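PDB 2OPK: cupin type-2 domain-containing protein from Ralstonia eutropha, which is of unknown function but has a cupin fold and may act as a sugar-phosphate isomerase of the mannose-6-phosphate isomerase kind. Local coordinates for residues Glu34-Asn39 / Trp104-Cys109; Gly65-Gly70 / Arg90-Trp95; Trp48-Gln53 / Pro86-His91. All blocks are in the same frame, centred on the assembly; numbering follows the deposited sequence.

Overall arrangement
The three contacts lie within one cupin domain, built from an antiparallel five-strand sheet and a three-strand sheet. Contact 1 pairs strands 31-38 and 102-109 in the larger sheet, near the centre of the chain. Contact 2 pairs strands 64-68 and 91-96 in the smaller one. Contact 3 joins the loops leading into strands 54-61 and 91-96. Contacts 2 and 3 are nested inside the loop closed by contact 1 and share Arg90 and His91. The centre of contact 1 lies about 15 Å from the other two centres, which are about 11 Å apart. Trp104 of the larger sheet packs on Ile66 of the smaller. Unidentified ligand atoms, probably from the crystallisation liquor, lie near Trp104, Val93 and Tyr49 and may mark a pocket.

Contact 1: Glu34-Asn39 / Trp104-Cys109; sequences ERIISN and WLAVHC
Strand 34-38 runs antiparallel to strand 104-109, with the segment axes 4.8 Å apart at closest approach and their directions 138° apart. The pair belongs to the larger sheet of the cupin fold. Glu34 with Ala106 and Ile36 with Trp104 form hydrogen-bonded pairs, and Arg35 with Leu105 is the non-hydrogen-bonded pair between them. Glu34, Ile36, Trp104 and Ala106 share one face. There Ile36 CB lies 3.6 Å from Trp104 CD1, at a corner of the indole, the two side chains crossing obliquely. Farther out, Ile36 CD1 reaches Ala106 CB. The indole edge points to Ser38, and Trp104 NE1 donates to Ser38 OG at 3.0 Å, close to the ring plane. Ser38 OG is also hydrogen-bonded to Glu20. On the other face, Leu105 packs on Leu105 of the second subunit, while the Arg35 guanidinium is hydrogen-bonded to Gln23 and to the carbonyls of Leu9 and Ala11. Glu34 places CG in the crowded position between its N and carbonyl carbon (chi1 69°), and the extended chain carries the carboxylate to His108. The carboxylate and imidazole planes stand nearly perpendicular. His108 NE2 donates to Glu34 OE2 over 2.7 Å, meeting that oxygen from above the carboxylate plane.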
loop_
_atom_site.group_PDB
_atom_site.type_symbol
_atom_site.label_atom_id
_atom_site.label_comp_id
_atom_site.label_asym_id
_atom_site.label_seq_id
_atom_site.Cartn_x
_atom_site.Cartn_y
_atom_site.Cartn_z
ATOM N N GLU B 34 3.759 -3.337 -6.475
ATOM C CA GLU B 34 3.619 -2.649 -7.741
ATOM C C GLU B 34 2.466 -1.664 -7.739
ATOM O O GLU B 34 1.490 -1.804 -7.007
ATOM C CB GLU B 34 3.404 -3.655 -8.884
ATOM C CG GLU B 34 2.063 -4.369 -8.829
ATOM C CD GLU B 34 1.887 -5.431 -9.893
ATOM O OE1 GLU B 34 2.678 -5.452 -10.878
ATOM O OE2 GLU B 34 0.927 -6.241 -9.717
ATOM N N ARG B 35 2.603 -0.690 -8.625
ATOM C CA ARG B 35 1.558 0.280 -8.950
ATOM C C ARG B 35 0.849 -0.203 -10.245
ATOM O O ARG B 35 1.510 -0.710 -11.158
ATOM C CB ARG B 35 2.258 1.588 -9.220
ATOM C CG ARG B 35 1.426 2.664 -9.568
ATOM C CD ARG B 35 2.231 3.926 -9.668
ATOM N NE ARG B 35 2.940 4.174 -10.924
ATOM C CZ ARG B 35 3.154 5.419 -11.380
ATOM N NH1 ARG B 35 2.691 6.453 -10.701
ATOM N NH2 ARG B 35 3.807 5.674 -12.489
ATOM N N ILE B 36 -0.475 -0.083 -10.283
ATOM C CA ILE B 36 -1.282 -0.402 -11.463
ATOM C C ILE B 36 -2.013 0.875 -11.826
ATOM O O ILE B 36 -2.541 1.577 -10.937
ATOM C CB ILE B 36 -2.347 -1.478 -11.221
ATOM C CG1 ILE B 36 -1.735 -2.694 -10.529
ATOM C CG2 ILE B 36 -3.067 -1.858 -12.579
ATOM C CD1 ILE B 36 -2.751 -3.807 -10.031
ATOM N N ILE B 37 -2.002 1.213 -13.118
ATOM C CA ILE B 37 -2.682 2.397 -13.618
ATOM C C ILE B 37 -3.760 1.957 -14.603
ATOM O O ILE B 37 -3.455 1.403 -15.691
ATOM C CB ILE B 37 -1.711 3.372 -14.330
ATOM C CG1 ILE B 37 -0.473 3.665 -13.460
ATOM C CG2 ILE B 37 -2.422 4.662 -14.722
ATOM C CD1 ILE B 37 -0.767 4.382 -12.168
ATOM N N SER B 38 -5.015 2.184 -14.213
ATOM C CA SER B 38 -6.164 1.910 -15.047
ATOM C C SER B 38 -6.684 3.216 -15.566
ATOM O O SER B 38 -6.536 4.278 -14.942
ATOM C CB SER B 38 -7.269 1.226 -14.251
ATOM O OG SER B 38 -6.819 0.032 -13.638
ATOM N N ASN B 39 -7.299 3.127 -16.730
ATOM C CA ASN B 39 -7.980 4.261 -17.355
ATOM C C ASN B 39 -9.276 3.738 -17.950
ATOM O O ASN B 39 -9.476 3.798 -19.168
ATOM C CB ASN B 39 -7.121 4.888 -18.452
ATOM C CG ASN B 39 -6.081 5.818 -17.902
ATOM O OD1 ASN B 39 -6.397 6.953 -17.540
ATOM N ND2 ASN B 39 -4.820 5.349 -17.851
ATOM N N TRP B 104 -3.697 1.914 -8.382
ATOM C CA TRP B 104 -3.763 0.861 -7.363
ATOM C C TRP B 104 -2.384 0.572 -6.822
ATOM O O TRP B 104 -1.384 0.831 -7.489
ATOM C CB TRP B 104 -4.200 -0.458 -7.944
ATOM C CG TRP B 104 -5.383 -0.487 -8.875
ATOM C CD1 TRP B 104 -5.449 0.028 -10.114
ATOM C CD2 TRP B 104 -6.645 -1.128 -8.632
ATOM N NE1 TRP B 104 -6.674 -0.239 -10.675
ATOM C CE2 TRP B 104 -7.433 -0.941 -9.780
ATOM C CE3 TRP B 104 -7.188 -1.823 -7.547
ATOM C CZ2 TRP B 104 -8.730 -1.456 -9.889
ATOM C CZ3 TRP B 104 -8.462 -2.345 -7.646
ATOM C CH2 TRP B 104 -9.231 -2.149 -8.800
ATOM N N LEU B 105 -2.362 -0.007 -5.628
ATOM C CA LEU B 105 -1.141 -0.543 -5.024
ATOM C C LEU B 105 -1.427 -2.001 -4.804
ATOM O O LEU B 105 -2.458 -2.348 -4.211
ATOM C CB LEU B 105 -0.847 0.135 -3.688
ATOM C CG LEU B 105 0.456 -0.302 -3.017
ATOM C CD1 LEU B 105 1.689 0.151 -3.814
ATOM C CD2 LEU B 105 0.492 0.277 -1.632
ATOM N N ALA B 106 -0.555 -2.862 -5.318
ATOM C CA ALA B 106 -0.761 -4.289 -5.261
ATOM C C ALA B 106 0.470 -5.004 -4.715
ATOM O O ALA B 106 1.612 -4.654 -5.059
ATOM C CB ALA B 106 -1.143 -4.823 -6.638
ATOM N N VAL B 107 0.223 -5.990 -3.848
ATOM C CA VAL B 107 1.296 -6.783 -3.238
ATOM C C VAL B 107 1.018 -8.245 -3.525
ATOM O O VAL B 107 -0.074 -8.731 -3.300
ATOM C CB VAL B 107 1.447 -6.558 -1.723
ATOM C CG1 VAL B 107 2.684 -7.309 -1.133
ATOM C CG2 VAL B 107 1.530 -5.033 -1.397
ATOM N N HIS B 108 2.030 -8.914 -4.067
ATOM C CA HIS B 108 1.994 -10.313 -4.384
ATOM C C HIS B 108 2.980 -11.008 -3.482
ATOM O O HIS B 108 4.119 -10.603 -3.378
ATOM C CB HIS B 108 2.363 -10.490 -5.866
ATOM C CG HIS B 108 1.419 -9.795 -6.809
ATOM N ND1 HIS B 108 0.250 -10.377 -7.269
ATOM C CD2 HIS B 108 1.459 -8.551 -7.355
ATOM C CE1 HIS B 108 -0.374 -9.529 -8.070
ATOM N NE2 HIS B 108 0.342 -8.420 -8.146
ATOM N N CYS B 109 2.537 -12.051 -2.799
ATOM C CA CYS B 109 3.400 -12.776 -1.897
ATOM C C CYS B 109 2.983 -14.237 -1.744
ATOM O O CYS B 109 1.898 -14.634 -2.207
ATOM C CB CYS B 109 3.391 -12.085 -0.546
ATOM S SG CYS B 109 1.836 -12.176 0.286
#

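Contact 2: Gly65-Gly70 / Arg90-Trp95; sequences GIECEG and RHRVAW
The tightest packing is at Gly65, whose CA lies over the face of the Trp95 six-membered ring, 3.4 Å from its centroid and almost on the ring normal. The backbone N of Gly65 also sits over the indole. Trp95 holds CG between its own N and carbonyl carbon (chi1 73°), which folds the ring back over the neighbouring strand. Gly65 has no side chain, so the ring lies directly on its backbone. Gly65 N donates to Trp95 O over 3.0 Å. Gly65 O takes the N-H of Ala94 and, weakly, that of Trp95. Ala94 and Trp95 therefore both face Gly65, forming a classic beta bulge. Beyond it, strands 64-68 and 91-96 run antiparallel in the smaller sheet of the cupin fold, and Glu67 and Arg92 exchange two backbone hydrogen bonds. Ile66, Cys68, His91 and Val93 share the buried face. On it Ile66 CG2 lies beside the edge of the His91 ring, 3.9 Å from His91 CD2, and Leu83 of the other sheet packs on Ile66 and Cys68. Farther along the Trp95 side of the sheet, at Glu67 and Arg92, the contact is looser and wetter. Glu67 CB lies against Arg92 CG, but the charged ends are linked by a water that donates to Glu67 OE1 and accepts from Arg92 NE. The Arg92 guanidinium is also hydrogen-bonded to the carbonyls of Ser43, Pro44 and Phe47. At the exposed end, Glu69 and Arg90 lie side by side in a salt bridge. Arg90 NH2 meets Glu69 OE2 at 3.0 Å on its syn lone pair, near the guanidinium plane, while Arg90 NE makes only weak bonds to both carboxylate oxygens. A second water donates to Glu69 OE1 and accepts from Arg90 N at 3.1 Å.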
loop_
_atom_site.group_PDB
_atom_site.type_symbol
_atom_site.label_atom_id
_atom_site.label_comp_id
_atom_site.label_asym_id
_atom_site.label_seq_id
_atom_site.Cartn_x
_atom_site.Cartn_y
_atom_site.Cartn_z
ATOM N N GLY B 65 -14.648 -1.621 -9.289
ATOM C CA GLY B 65 -15.412 -2.730 -8.783
ATOM C C GLY B 65 -14.607 -3.981 -9.076
ATOM O O GLY B 65 -13.993 -4.075 -10.128
ATOM N N ILE B 66 -14.570 -4.893 -8.107
ATOM C CA ILE B 66 -13.928 -6.178 -8.224
ATOM C C ILE B 66 -14.887 -7.256 -7.773
ATOM O O ILE B 66 -15.519 -7.116 -6.739
ATOM C CB ILE B 66 -12.678 -6.284 -7.340
ATOM C CG1 ILE B 66 -11.561 -5.423 -7.919
ATOM C CG2 ILE B 66 -12.192 -7.753 -7.233
ATOM C CD1 ILE B 66 -10.185 -5.686 -7.345
ATOM N N GLU B 67 -14.938 -8.343 -8.523
ATOM C CA GLU B 67 -15.709 -9.520 -8.167
ATOM C C GLU B 67 -14.823 -10.724 -7.816
ATOM O O GLU B 67 -13.963 -11.131 -8.615
ATOM C CB GLU B 67 -16.590 -9.935 -9.342
ATOM C CG GLU B 67 -17.608 -10.995 -8.957
ATOM C CD GLU B 67 -18.543 -11.359 -10.101
ATOM O OE1 GLU B 67 -18.683 -10.574 -11.071
ATOM O OE2 GLU B 67 -19.127 -12.458 -10.018
ATOM N N CYS B 68 -15.047 -11.300 -6.642
ATOM C CA CYS B 68 -14.398 -12.540 -6.257
ATOM C C CYS B 68 -15.378 -13.648 -6.533
ATOM O O CYS B 68 -16.562 -13.497 -6.271
ATOM C CB CYS B 68 -14.053 -12.540 -4.790
ATOM S SG CYS B 68 -12.796 -11.394 -4.393
ATOM N N GLU B 69 -14.897 -14.754 -7.081
ATOM C CA GLU B 69 -15.767 -15.882 -7.427
ATOM C C GLU B 69 -16.476 -16.403 -6.183
ATOM O O GLU B 69 -15.890 -16.463 -5.092
ATOM C CB GLU B 69 -14.957 -17.004 -8.062
ATOM C CG GLU B 69 -15.802 -17.968 -8.869
ATOM C CD GLU B 69 -14.947 -18.845 -9.761
ATOM O OE1 GLU B 69 -14.030 -19.502 -9.205
ATOM O OE2 GLU B 69 -15.191 -18.850 -10.997
ATOM N N GLY B 70 -17.745 -16.753 -6.338
ATOM C CA GLY B 70 -18.571 -17.147 -5.181
ATOM C C GLY B 70 -19.309 -15.985 -4.500
ATOM O O GLY B 70 -20.210 -16.212 -3.684
ATOM N N ARG B 90 -10.330 -16.901 -7.242
ATOM C CA ARG B 90 -10.396 -16.233 -8.523
ATOM C C ARG B 90 -11.125 -14.915 -8.410
ATOM O O ARG B 90 -12.056 -14.784 -7.613
ATOM C CB ARG B 90 -11.040 -17.136 -9.585
ATOM C CG ARG B 90 -10.339 -18.509 -9.743
ATOM C CD ARG B 90 -10.462 -19.070 -11.166
ATOM N NE ARG B 90 -11.842 -19.227 -11.660
ATOM C CZ ARG B 90 -12.178 -19.422 -12.946
ATOM N NH1 ARG B 90 -11.255 -19.465 -13.903
ATOM N NH2 ARG B 90 -13.459 -19.543 -13.303
ATOM N N HIS B 91 -10.666 -13.933 -9.189
ATOM C CA HIS B 91 -11.274 -12.623 -9.150
ATOM C C HIS B 91 -11.118 -11.904 -10.503
ATOM O O HIS B 91 -10.358 -12.313 -11.384
ATOM C CB HIS B 91 -10.740 -11.812 -7.941
ATOM C CG HIS B 91 -9.397 -11.169 -8.164
ATOM N ND1 HIS B 91 -8.213 -11.877 -8.173
ATOM C CD2 HIS B 91 -9.058 -9.876 -8.357
ATOM C CE1 HIS B 91 -7.209 -11.050 -8.391
ATOM N NE2 HIS B 91 -7.695 -9.829 -8.513
ATOM N N ARG B 92 -11.916 -10.875 -10.683
ATOM C CA ARG B 92 -11.882 -10.092 -11.891
ATOM C C ARG B 92 -12.212 -8.652 -11.563
ATOM O O ARG B 92 -12.809 -8.385 -10.532
ATOM C CB ARG B 92 -12.872 -10.642 -12.931
ATOM C CG ARG B 92 -14.336 -10.739 -12.460
ATOM C CD ARG B 92 -15.236 -11.304 -13.569
ATOM N NE ARG B 92 -15.664 -10.265 -14.513
ATOM C CZ ARG B 92 -15.101 -9.988 -15.691
ATOM N NH1 ARG B 92 -14.105 -10.711 -16.194
ATOM N NH2 ARG B 92 -15.603 -8.982 -16.402
ATOM N N VAL B 93 -11.795 -7.745 -12.455
ATOM C CA VAL B 93 -12.111 -6.343 -12.354
ATOM C C VAL B 93 -13.392 -6.123 -13.153
ATOM O O VAL B 93 -13.412 -6.294 -14.371
ATOM C CB VAL B 93 -10.943 -5.468 -12.872
ATOM C CG1 VAL B 93 -11.320 -4.008 -12.821
ATOM C CG2 VAL B 93 -9.713 -5.731 -12.025
ATOM N N ALA B 94 -14.477 -5.791 -12.443
ATOM C CA ALA B 94 -15.763 -5.556 -13.073
ATOM C C ALA B 94 -15.780 -4.188 -13.805
ATOM O O ALA B 94 -16.367 -4.061 -14.875
ATOM C CB ALA B 94 -16.852 -5.642 -12.040
ATOM N N TRP B 95 -15.119 -3.173 -13.237
ATOM C CA TRP B 95 -15.003 -1.862 -13.894
ATOM C C TRP B 95 -13.936 -1.028 -13.203
ATOM O O TRP B 95 -13.565 -1.321 -12.073
ATOM C CB TRP B 95 -16.334 -1.064 -13.872
ATOM C CG TRP B 95 -16.699 -0.497 -12.503
ATOM C CD1 TRP B 95 -16.333 0.717 -11.998
ATOM C CD2 TRP B 95 -17.476 -1.140 -11.472
ATOM N NE1 TRP B 95 -16.809 0.873 -10.710
ATOM C CE2 TRP B 95 -17.516 -0.248 -10.362
ATOM C CE3 TRP B 95 -18.145 -2.373 -11.376
ATOM C CZ2 TRP B 95 -18.191 -0.552 -9.192
ATOM C CZ3 TRP B 95 -18.815 -2.671 -10.210
ATOM C CH2 TRP B 95 -18.838 -1.768 -9.135
HETATM O O HOH W 1 -17.453 -8.855 -12.923
HETATM O O HOH W 2 -12.449 -19.058 -6.805
#

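Contact 3: Trp48-Gln53 / Pro86-His91; sequences WYDSPQ and PAHCRH
Trp48 carries the Arg90 guanidinium flat over one face, the planes 22° apart, in an off-centre cation-pi contact. Arg90 CZ lies 4.4 Å from the centroid of the indole five-membered ring. At the edge of the indole, in its plane, is the backbone N of His91. The salt bridge to Glu69 meets the edge of this guanidinium, so Trp48 and Glu69 probably hold it together. The ring of His91 has Tyr49 CD2 over one face, 3.7 Å from His91 NE2, with the two rings oblique. His88 has Ser51 O over one face and Asp50 OD1 at its edge. His88 ND1 donates to the syn lone pair of Asp50 OD1 at 3.2 Å, with the carboxylate almost perpendicular to the imidazole. Backbone hydrogen bonds join the loops: Tyr49 N donates to His91 O at 2.7 Å, His91 N returns a longer one to Tyr49 O, and His88 N donates to Ser51 O. A type II turn from Pro86 to Cys89 presents His88, and Ser51 OG closes an ST turn by accepting from Gln53 N. This surface contact joins the loop entering strand 54-61 to the connection between strands 81-85 and 91-96, and Trp48 packs on Glu67 of strand 64-68.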
loop_
_atom_site.group_PDB
_atom_site.type_symbol
_atom_site.label_atom_id
_atom_site.label_comp_id
_atom_site.label_asym_id
_atom_site.label_seq_id
_atom_site.Cartn_x
_atom_site.Cartn_y
_atom_site.Cartn_z
ATOM N N TRP B 48 -10.773 -14.533 -15.592
ATOM C CA TRP B 48 -10.616 -14.547 -14.167
ATOM C C TRP B 48 -9.125 -14.660 -13.847
ATOM O O TRP B 48 -8.392 -15.410 -14.520
ATOM C CB TRP B 48 -11.358 -15.727 -13.552
ATOM C CG TRP B 48 -12.861 -15.599 -13.624
ATOM C CD1 TRP B 48 -13.669 -16.022 -14.645
ATOM C CD2 TRP B 48 -13.725 -15.012 -12.649
ATOM N NE1 TRP B 48 -14.968 -15.709 -14.376
ATOM C CE2 TRP B 48 -15.039 -15.104 -13.150
ATOM C CE3 TRP B 48 -13.522 -14.426 -11.403
ATOM C CZ2 TRP B 48 -16.155 -14.636 -12.435
ATOM C CZ3 TRP B 48 -14.635 -13.953 -10.696
ATOM C CH2 TRP B 48 -15.929 -14.073 -11.209
ATOM N N TYR B 49 -8.659 -13.894 -12.854
ATOM C CA TYR B 49 -7.309 -14.073 -12.372
ATOM C C TYR B 49 -7.352 -15.313 -11.467
ATOM O O TYR B 49 -8.367 -15.596 -10.820
ATOM C CB TYR B 49 -6.802 -12.886 -11.552
ATOM C CG TYR B 49 -6.564 -11.599 -12.294
ATOM C CD1 TYR B 49 -5.454 -11.439 -13.139
ATOM C CD2 TYR B 49 -7.410 -10.523 -12.110
ATOM C CE1 TYR B 49 -5.231 -10.236 -13.805
ATOM C CE2 TYR B 49 -7.194 -9.312 -12.763
ATOM C CZ TYR B 49 -6.114 -9.165 -13.615
ATOM O OH TYR B 49 -5.956 -7.948 -14.261
ATOM N N ASP B 50 -6.229 -16.022 -11.419
ATOM C CA ASP B 50 -6.048 -17.182 -10.542
ATOM C C ASP B 50 -4.539 -17.352 -10.324
ATOM O O ASP B 50 -3.819 -17.696 -11.257
ATOM C CB ASP B 50 -6.648 -18.411 -11.216
ATOM C CG ASP B 50 -6.549 -19.652 -10.368
ATOM O OD1 ASP B 50 -5.892 -19.626 -9.323
ATOM O OD2 ASP B 50 -7.127 -20.664 -10.765
ATOM N N SER B 51 -4.052 -17.076 -9.124
ATOM C CA SER B 51 -2.591 -17.042 -8.876
ATOM C C SER B 51 -2.181 -17.985 -7.762
ATOM O O SER B 51 -2.944 -18.180 -6.831
ATOM C CB SER B 51 -2.154 -15.601 -8.526
ATOM O OG SER B 51 -0.825 -15.532 -8.001
ATOM N N PRO B 52 -0.974 -18.586 -7.857
ATOM C CA PRO B 52 -0.452 -19.389 -6.750
ATOM C C PRO B 52 0.069 -18.541 -5.580
ATOM O O PRO B 52 0.415 -19.092 -4.559
ATOM C CB PRO B 52 0.692 -20.168 -7.388
ATOM C CG PRO B 52 1.123 -19.322 -8.556
ATOM C CD PRO B 52 -0.067 -18.571 -9.018
ATOM N N GLN B 53 0.170 -17.226 -5.769
ATOM C CA GLN B 53 0.512 -16.280 -4.698
ATOM C C GLN B 53 -0.743 -15.572 -4.155
ATOM O O GLN B 53 -1.780 -15.481 -4.827
ATOM C CB GLN B 53 1.461 -15.220 -5.231
ATOM C CG GLN B 53 2.894 -15.657 -5.516
ATOM C CD GLN B 53 3.763 -14.468 -5.892
ATOM O OE1 GLN B 53 3.552 -13.827 -6.932
ATOM N NE2 GLN B 53 4.733 -14.154 -5.039
ATOM N N PRO B 86 -6.672 -14.558 -1.477
ATOM C CA PRO B 86 -5.814 -15.724 -1.216
ATOM C C PRO B 86 -5.460 -16.470 -2.496
ATOM O O PRO B 86 -6.193 -16.361 -3.494
ATOM C CB PRO B 86 -6.683 -16.610 -0.329
ATOM C CG PRO B 86 -7.698 -15.697 0.257
ATOM C CD PRO B 86 -7.976 -14.706 -0.798
ATOM N N ALA B 87 -4.352 -17.213 -2.470
ATOM C CA ALA B 87 -3.917 -17.975 -3.648
ATOM C C ALA B 87 -5.027 -18.905 -4.082
ATOM O O ALA B 87 -5.702 -19.517 -3.258
ATOM C CB ALA B 87 -2.681 -18.744 -3.363
ATOM N N HIS B 88 -5.237 -18.942 -5.384
ATOM C CA HIS B 88 -6.245 -19.752 -6.046
ATOM C C HIS B 88 -7.687 -19.283 -5.946
ATOM O O HIS B 88 -8.555 -19.907 -6.553
ATOM C CB HIS B 88 -6.048 -21.240 -5.765
ATOM C CG HIS B 88 -4.685 -21.706 -6.159
ATOM N ND1 HIS B 88 -4.219 -21.599 -7.456
ATOM C CD2 HIS B 88 -3.657 -22.189 -5.424
ATOM C CE1 HIS B 88 -2.973 -22.029 -7.502
ATOM N NE2 HIS B 88 -2.611 -22.402 -6.283
ATOM N N CYS B 89 -7.958 -18.208 -5.190
ATOM C CA CYS B 89 -9.286 -17.578 -5.182
ATOM C C CYS B 89 -9.310 -16.730 -6.412
ATOM O O CYS B 89 -8.409 -15.942 -6.613
ATOM C CB CYS B 89 -9.519 -16.664 -3.983
ATOM S SG CYS B 89 -10.997 -15.594 -4.184
ATOM N N ARG B 90 -10.330 -16.901 -7.242
ATOM C CA ARG B 90 -10.396 -16.233 -8.523
ATOM C C ARG B 90 -11.125 -14.915 -8.410
ATOM O O ARG B 90 -12.056 -14.784 -7.613
ATOM C CB ARG B 90 -11.040 -17.136 -9.585
ATOM C CG ARG B 90 -10.339 -18.509 -9.743
ATOM C CD ARG B 90 -10.462 -19.070 -11.166
ATOM N NE ARG B 90 -11.842 -19.227 -11.660
ATOM C CZ ARG B 90 -12.178 -19.422 -12.946
ATOM N NH1 ARG B 90 -11.255 -19.465 -13.903
ATOM N NH2 ARG B 90 -13.459 -19.543 -13.303
ATOM N N HIS B 91 -10.666 -13.933 -9.189
ATOM C CA HIS B 91 -11.274 -12.623 -9.150
ATOM C C HIS B 91 -11.118 -11.904 -10.503
ATOM O O HIS B 91 -10.358 -12.313 -11.384
ATOM C CB HIS B 91 -10.740 -11.812 -7.941
ATOM C CG HIS B 91 -9.397 -11.169 -8.164
ATOM N ND1 HIS B 91 -8.213 -11.877 -8.173
ATOM C CD2 HIS B 91 -9.058 -9.876 -8.357
ATOM C CE1 HIS B 91 -7.209 -11.050 -8.391
ATOM N NE2 HIS B 91 -7.695 -9.829 -8.513
HETATM O O HOH W 3 -8.523 -22.170 -8.500
HETATM O O HOH W 4 -5.555 -16.047 -6.924
#